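Local coordinates for protein CofB (Escherichia coli, PDB 5AX6) that serves as a minor pilin of the CFA/III type IVb pilus and, as a homotrimer, probably takes part in pilus assembly, at residues A[23-28]-A[137-142]; A[30-35]-A[39-44]; A[52-57]-A[99-104]. One frame throughout, in Å; residues are numbered along the deposited sequence.

Contact 1: A[23-28]-A[137-142]; sequences DFVAEE and SAIERV
Val25, on the last turn of helix 4-25, is the one residue of its segment that packs against strand 139-148, and it does so unevenly with its two methyls. The tight part is the meeting with Ile139. Val25 CG1 comes to 3.8 Å from Ile139 CB and lies 3.9 Å from Ile139 CG2, with Ile139 CD1 at a like distance, so a single methyl is set against the branch of the isoleucine. The two side chains cross at about a right angle. CG1 owes this position to a first torsion of 167°, which places it trans to the backbone N of Val25 and leaves CG2 beside that nitrogen. CG2 is then directed at Val142, and here the packing is looser: the valines reach toward each other tip to tip, with Val25 CG2 4.1 Å from Val142 CG2. All three residues are buried, yet the segments bury just 132 Å² between them, and the nearest CA atoms, those of Val25 and Ile139, remain 7.3 Å apart. Phe128 of strand 121-130 touches both Val25 and Ile139 and adds to the apolar cluster, which is flanked by Arg57, whose side chain touches Ile139. On the solvent side Ala138 is exposed, and Glu140 points away at the corner where the chain turns. Ala26 O is hydrogen-bonded to Arg236 of the second subunit, which brings the trimer interface close to the helix end. There the helix gives way to a turn, with Glu27 N bonded to Phe24 O at 3.1 Å. A long N-terminal helix laid by its apolar side against an antiparallel sheet is the core architecture of type IV pilins, and this contact belongs to the C-terminal end of that helix.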
# COMPACT_ATOMS: atom_id res chain seq x y z
N ASP A 23 9.53 24.93 -14.51
CA ASP A 23 8.76 24.48 -13.36
C ASP A 23 8.01 25.64 -12.73
O ASP A 23 6.85 25.51 -12.33
CB ASP A 23 9.66 23.83 -12.30
CG ASP A 23 10.03 22.38 -12.62
OD1 ASP A 23 9.41 21.75 -13.51
OD2 ASP A 23 10.95 21.86 -11.96
N PHE A 24 8.68 26.79 -12.65
CA PHE A 24 8.09 28.00 -12.07
C PHE A 24 6.93 28.50 -12.92
O PHE A 24 5.84 28.83 -12.40
CB PHE A 24 9.17 29.08 -11.94
CG PHE A 24 8.69 30.37 -11.32
CD1 PHE A 24 8.34 30.42 -9.98
CD2 PHE A 24 8.61 31.53 -12.07
CE1 PHE A 24 7.89 31.62 -9.40
CE2 PHE A 24 8.19 32.72 -11.50
CZ PHE A 24 7.84 32.77 -10.17
N VAL A 25 7.16 28.58 -14.23
CA VAL A 25 6.11 28.98 -15.17
C VAL A 25 4.90 28.05 -15.02
O VAL A 25 3.74 28.50 -15.10
CB VAL A 25 6.63 28.95 -16.62
CG1 VAL A 25 5.48 29.06 -17.64
CG2 VAL A 25 7.61 30.09 -16.85
N ALA A 26 5.15 26.77 -14.81
CA ALA A 26 4.07 25.77 -14.76
C ALA A 26 3.29 25.75 -13.44
O ALA A 26 2.38 24.93 -13.26
CB ALA A 26 4.62 24.40 -15.05
N GLU A 27 3.64 26.63 -12.50
CA GLU A 27 2.85 26.73 -11.27
C GLU A 27 2.11 28.05 -11.21
O GLU A 27 2.70 29.08 -10.90
CB GLU A 27 3.76 26.57 -10.03
CG GLU A 27 4.38 25.20 -9.92
CD GLU A 27 5.35 25.05 -8.74
OE1 GLU A 27 5.41 25.97 -7.89
OE2 GLU A 27 6.04 24.01 -8.68
N GLU A 28 0.81 28.04 -11.49
CA GLU A 28 0.04 29.27 -11.39
C GLU A 28 -0.18 29.66 -9.94
O GLU A 28 -0.22 30.84 -9.61
CB GLU A 28 -1.30 29.14 -12.11
CG GLU A 28 -2.14 30.39 -11.99
CD GLU A 28 -3.07 30.58 -13.17
OE1 GLU A 28 -2.98 29.78 -14.13
OE2 GLU A 28 -3.87 31.53 -13.15
N SER A 137 -0.93 37.17 -18.84
CA SER A 137 -1.42 36.07 -19.67
C SER A 137 -0.74 34.74 -19.36
O SER A 137 0.42 34.72 -18.96
CB SER A 137 -1.22 36.39 -21.14
OG SER A 137 -1.48 35.27 -21.95
N ALA A 138 -1.45 33.64 -19.57
CA ALA A 138 -0.85 32.31 -19.48
C ALA A 138 0.27 32.19 -20.50
O ALA A 138 0.28 32.88 -21.52
CB ALA A 138 -1.89 31.22 -19.70
N ILE A 139 1.22 31.31 -20.22
CA ILE A 139 2.40 31.15 -21.06
C ILE A 139 2.35 29.79 -21.74
O ILE A 139 2.30 28.75 -21.07
CB ILE A 139 3.69 31.28 -20.22
CG1 ILE A 139 3.83 32.71 -19.66
CG2 ILE A 139 4.91 30.88 -21.05
CD1 ILE A 139 4.84 32.83 -18.49
N GLU A 140 2.35 29.78 -23.07
CA GLU A 140 2.17 28.51 -23.77
C GLU A 140 3.47 27.94 -24.29
O GLU A 140 3.53 26.79 -24.74
CB GLU A 140 1.18 28.67 -24.94
CG GLU A 140 1.66 29.52 -26.09
CD GLU A 140 0.62 29.62 -27.20
OE1 GLU A 140 -0.55 29.96 -26.89
OE2 GLU A 140 0.95 29.34 -28.37
N ARG A 141 4.53 28.74 -24.23
CA ARG A 141 5.83 28.25 -24.64
C ARG A 141 6.91 29.07 -23.96
O ARG A 141 6.74 30.28 -23.78
CB ARG A 141 6.00 28.34 -26.17
CG ARG A 141 7.13 27.46 -26.70
CD ARG A 141 7.24 27.54 -28.22
NE ARG A 141 7.84 28.79 -28.68
CZ ARG A 141 7.24 29.65 -29.50
NH1 ARG A 141 6.01 29.44 -29.92
NH2 ARG A 141 7.88 30.75 -29.87
N VAL A 142 8.02 28.42 -23.59
CA VAL A 142 9.16 29.15 -23.05
C VAL A 142 10.36 28.93 -23.96
O VAL A 142 10.80 27.80 -24.15
CB VAL A 142 9.52 28.70 -21.60
CG1 VAL A 142 10.66 29.57 -21.05
CG2 VAL A 142 8.30 28.78 -20.69

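Contact 2: A[30-35]-A[39-44]; sequences ITVIEQ and KEITNP
Thr31 OG1 is gripped from two chains: it donates to Glu40 OE2 at 2.7 Å, on the syn lone pair of the carboxylate oxygen, and is also hydrogen-bonded to Arg240 of the second subunit, which forms a salt bridge with Glu40 OE1. A bend at chi2 (-62°) folds the Glu40 chain back so that its carboxylate meets the threonine across a non-hydrogen-bonded pair. The hydrogen-bonded pairs flank it: Ile30 N binds Ile41 O at 2.8 Å, Val32 N binds Lys39 O at 2.9 Å, and both bonds are returned. On the other face, Ile30 CG1 packs on Ile41 CG1 at 3.7 Å, while Ile41 CD1 turns to Val32 CG1. Near the hairpin's turn, the fully extended Lys39 brings NZ to Glu34 OE1 at 2.9 Å, on its syn side and 17° out of the carboxylate plane. With an alanine at Glu34, the Lys39 ammonium would probably lose its carboxylate mate and be freer to swing. The strands' directions differ by 121°, a strongly twisted two-stranded antiparallel beta hairpin, one face of which takes part in the subunit interface of the trimer.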
# COMPACT_ATOMS: atom_id res chain seq x y z
N ILE A 30 1.56 29.18 -6.23
CA ILE A 30 2.85 28.78 -5.67
C ILE A 30 2.84 28.86 -4.15
O ILE A 30 2.06 29.61 -3.57
CB ILE A 30 4.01 29.65 -6.20
CG1 ILE A 30 3.76 31.12 -5.90
CG2 ILE A 30 4.17 29.45 -7.68
CD1 ILE A 30 4.93 32.02 -6.26
N THR A 31 3.74 28.10 -3.53
CA THR A 31 3.90 28.14 -2.08
C THR A 31 5.04 29.09 -1.71
O THR A 31 6.17 28.92 -2.17
CB THR A 31 4.19 26.73 -1.49
OG1 THR A 31 3.17 25.82 -1.89
CG2 THR A 31 4.24 26.79 0.03
N VAL A 32 4.74 30.10 -0.91
CA VAL A 32 5.76 31.02 -0.40
C VAL A 32 5.73 31.03 1.11
O VAL A 32 4.81 30.49 1.73
CB VAL A 32 5.55 32.44 -0.92
CG1 VAL A 32 5.71 32.49 -2.45
CG2 VAL A 32 4.18 32.97 -0.50
N ILE A 33 6.76 31.62 1.72
CA ILE A 33 6.79 31.80 3.16
C ILE A 33 6.49 33.26 3.47
O ILE A 33 7.15 34.15 2.94
CB ILE A 33 8.17 31.43 3.76
CG1 ILE A 33 8.68 30.10 3.20
CG2 ILE A 33 8.11 31.44 5.29
CD1 ILE A 33 7.80 28.92 3.53
N GLU A 34 5.48 33.50 4.29
CA GLU A 34 5.14 34.84 4.77
C GLU A 34 4.85 34.74 6.27
O GLU A 34 4.13 33.85 6.70
CB GLU A 34 3.93 35.41 4.02
CG GLU A 34 4.15 35.70 2.54
CD GLU A 34 2.88 36.17 1.83
OE1 GLU A 34 1.83 36.29 2.50
OE2 GLU A 34 2.94 36.42 0.61
N GLN A 35 5.44 35.64 7.06
CA GLN A 35 5.27 35.60 8.51
C GLN A 35 5.66 34.23 9.07
O GLN A 35 5.04 33.73 10.00
CB GLN A 35 3.83 35.94 8.89
CG GLN A 35 3.44 37.38 8.61
CD GLN A 35 2.02 37.52 8.08
OE1 GLN A 35 1.81 37.97 6.95
NE2 GLN A 35 1.04 37.14 8.89
N LYS A 39 2.25 29.65 2.64
CA LYS A 39 1.01 30.24 2.17
C LYS A 39 0.94 30.05 0.65
O LYS A 39 1.97 30.10 -0.02
CB LYS A 39 0.96 31.73 2.53
CG LYS A 39 -0.22 32.48 1.97
CD LYS A 39 -0.06 33.98 2.22
CE LYS A 39 -1.24 34.77 1.69
NZ LYS A 39 -0.98 36.24 1.79
N GLU A 40 -0.25 29.78 0.13
CA GLU A 40 -0.43 29.70 -1.32
C GLU A 40 -0.78 31.06 -1.86
O GLU A 40 -1.68 31.73 -1.35
CB GLU A 40 -1.53 28.71 -1.70
CG GLU A 40 -1.35 27.32 -1.14
CD GLU A 40 -0.09 26.66 -1.64
OE1 GLU A 40 0.00 26.37 -2.86
OE2 GLU A 40 0.82 26.44 -0.81
N ILE A 41 -0.06 31.49 -2.89
CA ILE A 41 -0.41 32.71 -3.59
C ILE A 41 -0.40 32.48 -5.10
O ILE A 41 0.14 31.49 -5.60
CB ILE A 41 0.55 33.87 -3.26
CG1 ILE A 41 1.98 33.51 -3.71
CG2 ILE A 41 0.49 34.21 -1.78
CD1 ILE A 41 2.93 34.69 -3.72
N THR A 42 -1.03 33.40 -5.81
CA THR A 42 -0.91 33.41 -7.25
C THR A 42 0.54 33.73 -7.63
O THR A 42 1.13 34.67 -7.10
CB THR A 42 -1.87 34.43 -7.86
OG1 THR A 42 -3.22 34.02 -7.60
CG2 THR A 42 -1.65 34.55 -9.36
N ASN A 43 1.11 32.93 -8.53
CA ASN A 43 2.42 33.23 -9.11
C ASN A 43 2.44 34.67 -9.65
O ASN A 43 1.53 35.08 -10.38
CB ASN A 43 2.72 32.22 -10.23
CG ASN A 43 4.17 32.26 -10.70
OD1 ASN A 43 4.78 33.33 -10.78
ND2 ASN A 43 4.72 31.09 -11.01
N PRO A 44 3.46 35.46 -9.28
CA PRO A 44 3.52 36.84 -9.78
C PRO A 44 3.51 36.93 -11.30
O PRO A 44 3.14 37.97 -11.84
CB PRO A 44 4.85 37.38 -9.20
CG PRO A 44 5.64 36.17 -8.85
CD PRO A 44 4.60 35.16 -8.39

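Contact 3: A[52-57]-A[99-104]; sequences IPYINR and GNYEFS. With ACT (acetate ion), chain B.
Tyr54 and Tyr101 slide past each other in opposite directions, the hydroxyl of the first lying against the ring of the second. Tyr54 OH stands 3.6 Å from Tyr101 CD2, at the edge of that ring and near its plane, while Tyr54 CE2 and Tyr101 CE2 approach to 3.9 Å. The ring planes are inclined at 80° with centroids 5.9 Å apart, an oblique pairing that is neither a stack nor a T-shape. A water joins the segments as well: it donates to Tyr54 OH at 3.0 Å and accepts from Asn100 N at 2.7 Å. Because Tyr54 OH is also hydrogen-bonded to Phe86 O, the buried phenol has two polar partners to fix its end. An acetate ion, probably from the crystallisation liquor, lies beside the pair. Its OXT sits in the plane of the Tyr54 ring, at the edge, and Tyr101 OH makes a weak bond of 3.4 Å to its O; it is also hydrogen-bonded to Ser50 OG and Gly51 N. In the next shell, Asn100 CB covers one face of the Tyr101 ring toward its rim, and Pro44 touches both tyrosines. Tyr54 is placed by a type I beta turn from Pro53 to Asn56, entered through a cis peptide bond. Arg57 braces this turn: its NH1 binds Tyr54 O at 2.8 Å and Asn56 O at 2.9 Å, both oxygens lying close to the guanidinium plane. Arg57 NH2 reaches on to Leu45 O and Ser137 O. Irregular loops are thus brought together by one oblique tyrosine pair, a bridging water and, on one side, an arginine-braced turn, in the long irregular region between hairpin 29-42 and strand 121-130, interrupted by the short strand 75-76 and probably corresponding to the alpha-beta loop region of type IV pilins.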
# COMPACT_ATOMS: atom_id res chain seq x y z
N ILE A 52 7.83 44.28 -14.05
CA ILE A 52 8.97 43.63 -14.69
C ILE A 52 9.77 42.79 -13.69
O ILE A 52 9.99 43.24 -12.57
CB ILE A 52 9.89 44.70 -15.33
CG1 ILE A 52 9.14 45.42 -16.46
CG2 ILE A 52 11.20 44.09 -15.81
CD1 ILE A 52 9.94 46.53 -17.12
N PRO A 53 10.22 41.58 -14.08
CA PRO A 53 10.11 40.88 -15.36
C PRO A 53 8.93 39.91 -15.43
O PRO A 53 8.79 39.18 -16.41
CB PRO A 53 11.41 40.10 -15.42
CG PRO A 53 11.60 39.66 -13.97
CD PRO A 53 11.07 40.83 -13.13
N TYR A 54 8.11 39.88 -14.38
CA TYR A 54 7.06 38.87 -14.31
C TYR A 54 6.01 39.04 -15.38
O TYR A 54 5.45 38.05 -15.85
CB TYR A 54 6.37 38.92 -12.95
CG TYR A 54 7.27 38.62 -11.80
CD1 TYR A 54 7.94 37.40 -11.71
CD2 TYR A 54 7.44 39.54 -10.77
CE1 TYR A 54 8.76 37.11 -10.63
CE2 TYR A 54 8.26 39.26 -9.69
CZ TYR A 54 8.92 38.05 -9.63
OH TYR A 54 9.74 37.76 -8.55
N ILE A 55 5.71 40.29 -15.74
CA ILE A 55 4.66 40.53 -16.73
C ILE A 55 5.18 40.53 -18.16
O ILE A 55 4.40 40.74 -19.10
CB ILE A 55 3.96 41.88 -16.49
CG1 ILE A 55 4.96 43.03 -16.52
CG2 ILE A 55 3.17 41.85 -15.20
CD1 ILE A 55 4.32 44.39 -16.36
N ASN A 56 6.48 40.32 -18.35
CA ASN A 56 7.05 40.30 -19.69
C ASN A 56 6.51 39.14 -20.52
O ASN A 56 6.55 38.00 -20.08
CB ASN A 56 8.58 40.20 -19.64
CG ASN A 56 9.23 41.44 -19.09
OD1 ASN A 56 8.66 42.14 -18.25
ND2 ASN A 56 10.43 41.73 -19.57
N ARG A 57 6.01 39.44 -21.73
CA ARG A 57 5.58 38.40 -22.67
C ARG A 57 6.01 38.73 -24.09
O ARG A 57 6.00 39.89 -24.49
CB ARG A 57 4.06 38.22 -22.68
CG ARG A 57 3.46 37.83 -21.35
CD ARG A 57 3.83 36.41 -20.98
NE ARG A 57 3.04 36.03 -19.82
CZ ARG A 57 3.37 36.35 -18.57
NH1 ARG A 57 4.48 37.03 -18.32
NH2 ARG A 57 2.57 35.99 -17.58
N GLY A 99 14.13 40.96 -4.37
CA GLY A 99 13.04 40.07 -4.74
C GLY A 99 11.99 40.08 -3.64
O GLY A 99 12.32 40.26 -2.46
N ASN A 100 10.73 39.89 -4.00
CA ASN A 100 9.64 40.04 -3.05
C ASN A 100 9.07 38.72 -2.55
O ASN A 100 8.16 38.72 -1.72
CB ASN A 100 8.52 40.88 -3.66
CG ASN A 100 8.85 42.36 -3.68
OD1 ASN A 100 9.60 42.85 -2.83
ND2 ASN A 100 8.30 43.08 -4.65
N TYR A 101 9.60 37.61 -3.03
CA TYR A 101 9.02 36.31 -2.74
C TYR A 101 10.00 35.32 -2.14
O TYR A 101 11.06 35.00 -2.72
CB TYR A 101 8.40 35.71 -4.01
CG TYR A 101 7.38 36.65 -4.59
CD1 TYR A 101 6.09 36.71 -4.08
CD2 TYR A 101 7.72 37.51 -5.62
CE1 TYR A 101 5.17 37.58 -4.59
CE2 TYR A 101 6.80 38.40 -6.14
CZ TYR A 101 5.53 38.42 -5.62
OH TYR A 101 4.62 39.30 -6.13
N GLU A 102 9.65 34.82 -0.97
CA GLU A 102 10.37 33.71 -0.39
C GLU A 102 9.73 32.41 -0.83
O GLU A 102 8.90 31.86 -0.11
CB GLU A 102 10.39 33.81 1.14
CG GLU A 102 11.17 32.68 1.82
CD GLU A 102 12.65 32.68 1.44
OE1 GLU A 102 13.12 33.64 0.80
OE2 GLU A 102 13.36 31.71 1.79
N PHE A 103 10.10 31.93 -2.02
CA PHE A 103 9.62 30.62 -2.48
C PHE A 103 9.95 29.53 -1.47
O PHE A 103 11.01 29.54 -0.86
CB PHE A 103 10.21 30.31 -3.85
CG PHE A 103 10.05 31.43 -4.84
CD1 PHE A 103 8.79 31.84 -5.23
CD2 PHE A 103 11.16 32.08 -5.37
CE1 PHE A 103 8.62 32.87 -6.13
CE2 PHE A 103 11.00 33.11 -6.28
CZ PHE A 103 9.74 33.52 -6.65
N SER A 104 9.04 28.57 -1.28
CA SER A 104 9.25 27.53 -0.27
C SER A 104 10.32 26.55 -0.71
O SER A 104 10.91 25.87 0.12
CB SER A 104 7.96 26.77 0.03
OG SER A 104 7.48 26.10 -1.12
C ACT B . 5.50 42.04 -8.52
O ACT B . 4.38 41.50 -8.66
OXT ACT B . 6.01 42.61 -9.53
CH3 ACT B . 6.19 41.98 -7.18
O HOH W 1 10.29 39.95 -6.65

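How the contacts relate
From the N terminus, helix 4-25 runs into contact 1, which closes a span of more than a hundred residues by meeting strand 139-148. Contacts 2 and 3 both fall within that span, one after the other: the hairpin of contact 2 closes first, over a few residues, and contact 3 then joins two later loops. The three are stitched together directly. Asn43 of contact 2 bonds to the backbone of Glu27 and Glu28 in contact 1; Ile33 and Thr31 pair by backbone bonds with Glu102 and Ser104 of contact 3; Arg57 reaches Ser137. Helix end, hairpin, connecting loops and main sheet are thus tied to one another, with contacts 1 and 2 touching the second subunit.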